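Local atomic coordinates of putative hexose oxidase (Nonomuraea sp. ATCC 39727, PDB entry 5AWV), a protein that binds FAD covalently and probably oxidises a sugar of glycopeptide antibiotics such as teicoplanin. Residues L271-D285 with W399-D411. Numbering follows the deposited sequence.
Sequences LRNHGEWYERNSGPD and WLIGYGGKVNTVD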
loop_
_atom_site.group_PDB
_atom_site.type_symbol
_atom_site.label_atom_id
_atom_site.label_comp_id
_atom_site.label_asym_id
_atom_site.label_seq_id
_atom_site.Cartn_x
_atom_site.Cartn_y
_atom_site.Cartn_z
ATOM N N LEU A 271 15.060 -22.964 -7.288
ATOM C CA LEU A 271 15.430 -21.652 -6.699
ATOM C C LEU A 271 16.683 -21.083 -7.300
ATOM O O LEU A 271 16.700 -19.867 -7.536
ATOM C CB LEU A 271 15.478 -21.687 -5.183
ATOM C CG LEU A 271 14.129 -21.504 -4.522
ATOM C CD1 LEU A 271 13.170 -22.661 -4.778
ATOM C CD2 LEU A 271 14.372 -21.273 -3.047
ATOM N N ARG A 272 17.669 -21.934 -7.718
ATOM C CA ARG A 272 18.816 -21.429 -8.429
ATOM C C ARG A 272 18.468 -20.946 -9.800
ATOM O O ARG A 272 18.922 -19.895 -10.210
ATOM C CB ARG A 272 20.022 -22.394 -8.502
ATOM C CG ARG A 272 20.508 -22.811 -7.121
ATOM C CD ARG A 272 21.635 -23.790 -7.218
ATOM N NE ARG A 272 21.873 -24.410 -5.890
ATOM C CZ ARG A 272 23.029 -24.950 -5.520
ATOM N NH1 ARG A 272 24.113 -24.918 -6.364
ATOM N NH2 ARG A 272 23.115 -25.517 -4.287
ATOM N N ASN A 273 17.724 -21.742 -10.541
ATOM C CA ASN A 273 17.263 -21.370 -11.886
ATOM C C ASN A 273 16.580 -19.957 -11.884
ATOM O O ASN A 273 16.855 -19.105 -12.700
ATOM C CB ASN A 273 16.196 -22.360 -12.363
ATOM C CG ASN A 273 16.737 -23.692 -12.868
ATOM O OD1 ASN A 273 15.961 -24.602 -13.134
ATOM N ND2 ASN A 273 18.015 -23.828 -12.938
ATOM N N HIS A 274 15.593 -19.854 -11.025
ATOM C CA HIS A 274 14.755 -18.689 -10.877
ATOM C C HIS A 274 15.575 -17.483 -10.491
ATOM O O HIS A 274 15.481 -16.476 -11.125
ATOM C CB HIS A 274 13.675 -18.956 -9.840
ATOM C CG HIS A 274 12.857 -17.748 -9.480
ATOM N ND1 HIS A 274 13.177 -16.927 -8.408
ATOM C CD2 HIS A 274 11.759 -17.204 -10.059
ATOM C CE1 HIS A 274 12.320 -15.927 -8.340
ATOM N NE2 HIS A 274 11.433 -16.090 -9.299
ATOM N N GLY A 275 16.391 -17.615 -9.462
ATOM C CA GLY A 275 17.211 -16.509 -8.985
ATOM C C GLY A 275 18.215 -16.028 -9.972
ATOM O O GLY A 275 18.385 -14.811 -10.142
ATOM N N GLU A 276 18.926 -16.974 -10.626
ATOM C CA GLU A 276 19.877 -16.634 -11.667
ATOM C C GLU A 276 19.255 -15.972 -12.878
ATOM O O GLU A 276 19.847 -15.072 -13.462
ATOM C CB GLU A 276 20.747 -17.863 -12.073
ATOM C CG GLU A 276 21.701 -18.173 -10.890
ATOM C CD GLU A 276 22.454 -19.498 -10.940
ATOM O OE1 GLU A 276 23.052 -19.934 -9.893
ATOM O OE2 GLU A 276 22.434 -20.108 -12.010
ATOM N N TRP A 277 18.061 -16.430 -13.267
ATOM C CA TRP A 277 17.347 -15.792 -14.354
ATOM C C TRP A 277 17.092 -14.265 -13.993
ATOM O O TRP A 277 17.389 -13.379 -14.788
ATOM C CB TRP A 277 16.009 -16.508 -14.656
ATOM C CG TRP A 277 15.418 -15.977 -15.872
ATOM C CD1 TRP A 277 15.603 -16.391 -17.166
ATOM C CD2 TRP A 277 14.574 -14.809 -15.935
ATOM N NE1 TRP A 277 14.900 -15.559 -18.011
ATOM C CE2 TRP A 277 14.245 -14.603 -17.271
ATOM C CE3 TRP A 277 13.984 -13.978 -14.942
ATOM C CZ2 TRP A 277 13.429 -13.534 -17.685
ATOM C CZ3 TRP A 277 13.161 -12.934 -15.379
ATOM C CH2 TRP A 277 12.885 -12.725 -16.701
ATOM N N TYR A 278 16.562 -14.009 -12.823
ATOM C CA TYR A 278 16.370 -12.621 -12.327
ATOM C C TYR A 278 17.692 -11.841 -12.240
ATOM O O TYR A 278 17.676 -10.667 -12.580
ATOM C CB TYR A 278 15.518 -12.510 -11.030
ATOM C CG TYR A 278 14.040 -12.462 -11.303
ATOM C CD1 TYR A 278 13.431 -11.262 -11.629
ATOM C CD2 TYR A 278 13.271 -13.608 -11.368
ATOM C CE1 TYR A 278 12.093 -11.142 -11.915
ATOM C CE2 TYR A 278 11.913 -13.524 -11.687
ATOM C CZ TYR A 278 11.296 -12.258 -11.942
ATOM O OH TYR A 278 9.940 -12.159 -12.260
ATOM N N GLU A 279 18.838 -12.462 -11.916
ATOM C CA GLU A 279 20.117 -11.727 -11.931
ATOM C C GLU A 279 20.475 -11.266 -13.299
ATOM O O GLU A 279 21.044 -10.207 -13.430
ATOM C CB GLU A 279 21.292 -12.571 -11.447
ATOM C CG GLU A 279 21.250 -12.953 -10.023
ATOM C CD GLU A 279 22.413 -13.893 -9.599
ATOM O OE1 GLU A 279 22.475 -14.328 -8.434
ATOM O OE2 GLU A 279 23.229 -14.264 -10.439
ATOM N N ARG A 280 20.176 -12.071 -14.323
ATOM C CA ARG A 280 20.524 -11.766 -15.688
ATOM C C ARG A 280 19.554 -10.862 -16.392
ATOM O O ARG A 280 19.955 -10.166 -17.316
ATOM C CB ARG A 280 20.688 -13.058 -16.545
ATOM C CG ARG A 280 21.804 -13.993 -16.092
ATOM C CD ARG A 280 22.009 -15.174 -17.092
ATOM N NE ARG A 280 20.769 -15.967 -17.309
ATOM C CZ ARG A 280 20.348 -17.018 -16.573
ATOM N NH1 ARG A 280 21.078 -17.484 -15.543
ATOM N NH2 ARG A 280 19.167 -17.609 -16.849
ATOM N N ASN A 281 18.291 -10.855 -15.967
ATOM C CA ASN A 281 17.215 -10.243 -16.765
ATOM C C ASN A 281 16.366 -9.122 -16.045
ATOM O O ASN A 281 15.127 -9.055 -16.236
ATOM C CB ASN A 281 16.341 -11.363 -17.280
ATOM C CG ASN A 281 17.129 -12.270 -18.255
ATOM O OD1 ASN A 281 17.594 -11.783 -19.261
ATOM N ND2 ASN A 281 17.384 -13.475 -17.874
ATOM N N SER A 282 17.042 -8.337 -15.189
ATOM C CA SER A 282 16.361 -7.302 -14.439
ATOM C C SER A 282 16.919 -5.927 -14.710
ATOM O O SER A 282 16.649 -4.985 -13.970
ATOM C CB SER A 282 16.383 -7.662 -12.983
ATOM O OG SER A 282 15.686 -8.891 -12.846
ATOM N N GLY A 283 17.756 -5.795 -15.724
ATOM C CA GLY A 283 18.309 -4.490 -16.114
ATOM C C GLY A 283 17.221 -3.609 -16.717
ATOM O O GLY A 283 16.269 -4.122 -17.321
ATOM N N PRO A 284 17.325 -2.277 -16.537
ATOM C CA PRO A 284 16.364 -1.318 -17.089
ATOM C C PRO A 284 16.220 -1.400 -18.633
ATOM O O PRO A 284 15.171 -1.048 -19.195
ATOM C CB PRO A 284 16.961 0.038 -16.717
ATOM C CG PRO A 284 18.279 -0.174 -16.066
ATOM C CD PRO A 284 18.421 -1.638 -15.743
ATOM N N ASP A 285 17.252 -1.878 -19.321
ATOM C CA ASP A 285 17.173 -2.037 -20.770
ATOM C C ASP A 285 16.834 -3.439 -21.299
ATOM O O ASP A 285 16.691 -3.622 -22.487
ATOM C CB ASP A 285 18.456 -1.507 -21.437
ATOM C CG ASP A 285 18.715 -0.027 -21.115
ATOM O OD1 ASP A 285 17.754 0.758 -20.973
ATOM O OD2 ASP A 285 19.895 0.331 -20.977
ATOM N N TRP A 399 7.672 -16.139 -0.726
ATOM C CA TRP A 399 7.360 -15.583 -2.043
ATOM C C TRP A 399 8.568 -14.764 -2.541
ATOM O O TRP A 399 9.111 -13.951 -1.769
ATOM C CB TRP A 399 6.142 -14.642 -2.004
ATOM C CG TRP A 399 4.861 -15.270 -1.673
ATOM C CD1 TRP A 399 4.645 -16.559 -1.255
ATOM C CD2 TRP A 399 3.576 -14.639 -1.707
ATOM N NE1 TRP A 399 3.322 -16.756 -1.035
ATOM C CE2 TRP A 399 2.637 -15.593 -1.312
ATOM C CE3 TRP A 399 3.138 -13.360 -2.073
ATOM C CZ2 TRP A 399 1.265 -15.305 -1.237
ATOM C CZ3 TRP A 399 1.772 -13.070 -2.022
ATOM C CH2 TRP A 399 0.859 -14.030 -1.581
ATOM N N LEU A 400 8.968 -15.000 -3.783
ATOM C CA LEU A 400 10.091 -14.337 -4.396
ATOM C C LEU A 400 9.457 -13.524 -5.530
ATOM O O LEU A 400 8.919 -14.084 -6.498
ATOM C CB LEU A 400 11.081 -15.340 -4.896
ATOM C CG LEU A 400 11.814 -16.142 -3.780
ATOM C CD1 LEU A 400 12.017 -17.578 -4.183
ATOM C CD2 LEU A 400 13.145 -15.498 -3.478
ATOM N N ILE A 401 9.378 -12.201 -5.343
ATOM C CA ILE A 401 8.548 -11.321 -6.172
ATOM C C ILE A 401 9.448 -10.555 -7.098
ATOM O O ILE A 401 10.392 -9.892 -6.601
ATOM C CB ILE A 401 7.788 -10.341 -5.230
ATOM C CG1 ILE A 401 6.984 -11.107 -4.124
ATOM C CG2 ILE A 401 6.838 -9.446 -5.962
ATOM C CD1 ILE A 401 6.532 -10.148 -2.998
ATOM N N GLY A 402 9.192 -10.674 -8.395
ATOM C CA GLY A 402 9.938 -9.956 -9.454
ATOM C C GLY A 402 9.990 -8.449 -9.206
ATOM O O GLY A 402 8.992 -7.877 -8.892
ATOM N N TYR A 403 11.175 -7.883 -9.299
ATOM C CA TYR A 403 11.419 -6.444 -9.071
ATOM C C TYR A 403 12.524 -5.941 -10.005
ATOM O O TYR A 403 12.867 -6.616 -10.937
ATOM C CB TYR A 403 11.745 -6.212 -7.633
ATOM C CG TYR A 403 11.577 -4.777 -7.131
ATOM C CD1 TYR A 403 10.375 -4.135 -7.232
ATOM C CD2 TYR A 403 12.669 -4.084 -6.587
ATOM C CE1 TYR A 403 10.203 -2.850 -6.761
ATOM C CE2 TYR A 403 12.549 -2.799 -6.042
ATOM C CZ TYR A 403 11.310 -2.170 -6.149
ATOM O OH TYR A 403 11.141 -0.901 -5.648
ATOM N N GLY A 404 13.027 -4.732 -9.815
ATOM C CA GLY A 404 14.053 -4.174 -10.656
ATOM C C GLY A 404 13.568 -3.534 -11.916
ATOM O O GLY A 404 12.561 -2.817 -11.890
ATOM N N GLY A 405 14.256 -3.798 -13.014
ATOM C CA GLY A 405 13.948 -3.206 -14.316
ATOM C C GLY A 405 14.028 -1.662 -14.159
ATOM O O GLY A 405 15.016 -1.111 -13.587
ATOM N N LYS A 406 12.955 -0.982 -14.498
ATOM C CA LYS A 406 12.951 0.505 -14.525
ATOM C C LYS A 406 13.004 1.177 -13.170
ATOM O O LYS A 406 13.405 2.327 -13.052
ATOM C CB LYS A 406 11.714 1.044 -15.247
ATOM C CG LYS A 406 11.688 0.789 -16.731
ATOM C CD LYS A 406 12.986 1.035 -17.486
ATOM C CE LYS A 406 12.723 1.097 -18.970
ATOM N NZ LYS A 406 13.952 1.655 -19.600
ATOM N N VAL A 407 12.647 0.446 -12.135
ATOM C CA VAL A 407 12.915 0.848 -10.788
ATOM C C VAL A 407 14.375 1.260 -10.635
ATOM O O VAL A 407 14.679 2.291 -9.973
ATOM C CB VAL A 407 12.640 -0.279 -9.790
ATOM C CG1 VAL A 407 13.149 0.111 -8.445
ATOM C CG2 VAL A 407 11.173 -0.611 -9.681
ATOM N N ASN A 408 15.272 0.555 -11.296
ATOM C CA ASN A 408 16.675 0.707 -11.018
ATOM C C ASN A 408 17.363 1.727 -11.894
ATOM O O ASN A 408 18.555 1.831 -11.843
ATOM C CB ASN A 408 17.405 -0.615 -11.138
ATOM C CG ASN A 408 16.867 -1.687 -10.137
ATOM O OD1 ASN A 408 16.105 -1.391 -9.299
ATOM N ND2 ASN A 408 17.289 -2.907 -10.265
ATOM N N THR A 409 16.606 2.561 -12.570
ATOM C CA THR A 409 17.198 3.755 -13.249
ATOM C C THR A 409 17.408 4.926 -12.252
ATOM O O THR A 409 18.051 5.909 -12.569
ATOM C CB THR A 409 16.294 4.204 -14.370
ATOM O OG1 THR A 409 15.000 4.546 -13.839
ATOM C CG2 THR A 409 16.140 3.153 -15.469
ATOM N N VAL A 410 16.771 4.882 -11.098
ATOM C CA VAL A 410 16.746 5.987 -10.154
ATOM C C VAL A 410 17.919 5.890 -9.172
ATOM O O VAL A 410 18.253 4.824 -8.699
ATOM C CB VAL A 410 15.396 6.009 -9.404
ATOM C CG1 VAL A 410 15.326 7.108 -8.359
ATOM C CG2 VAL A 410 14.249 6.249 -10.422
ATOM N N ASP A 411 18.561 6.998 -8.854
ATOM C CA ASP A 411 19.628 7.015 -7.902
ATOM C C ASP A 411 19.067 6.695 -6.501
ATOM O O ASP A 411 18.001 7.176 -6.151
ATOM C CB ASP A 411 20.200 8.415 -7.859
ATOM C CG ASP A 411 21.378 8.515 -6.940
ATOM O OD1 ASP A 411 21.188 8.759 -5.746
ATOM O OD2 ASP A 411 22.519 8.264 -7.427
HETATM O O HOH W 1 9.676 -13.985 -9.202
HETATM O O HOH W 2 18.921 -3.729 -12.551
HETATM O O HOH W 3 16.814 2.710 -19.351
#
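Y278 comes down from helix 264-280 onto G402 at the end of strand 395-402, where its CE1, CZ and OH all lie against the bare CA of the glycine, CE1 nearest at 3.5 Å. That buried hydroxyl is bonded to S293 on the adjoining strand. W277 CZ3 covers one face of the tyrosine ring, while one turn before it H274 places CE1 3.7 Å from L400 CB. Because CG of H274 is anti to the backbone N (chi1 172°), the imidazole reaches down to the sheet, where an in-plane water links NE2 to L400 O. L271 grazes L400 more distantly.

Past the helix end the two segments close up, to 4.1 Å between P284 CA and G405 CA. S282 turns its OG back to Y278 O, on a lone pair at 2.7 Å, and R170 also bonds this hydroxyl and Y403 O, tying the two segments together. G405 N donates to S282 O (2.8 Å), tilted 35° from the carbonyl plane; a second water joins the same oxygen to N408 ND2, which also bonds A422 O. Beyond this, P284 CB presses against T409 CG2 at 3.5 Å, a close approach for two carbons. T409 OG1 meanwhile bonds K406 O, fixing the rotation that directs the methyl to the proline.

Toward solvent the contact is looser and partly water-mediated. K406, bent at its second torsion, curls back until NZ reaches P284 O at 3.0 Å from above the carbonyl plane. The carboxylate of the exposed D285 stays beyond salt-bridge distance and meets the amine through a water, whose bond to NZ is weak.

The Y403 side chain, which leaves its backbone away from 271-285, comes within about 4 Å of that of FAD-binding Y165. Residues 271-280 run 23° from parallel to 399-402, packing helix on seven-stranded antiparallel sheet, consistent with the substrate domain of berberine-bridge-enzyme-like flavoproteins.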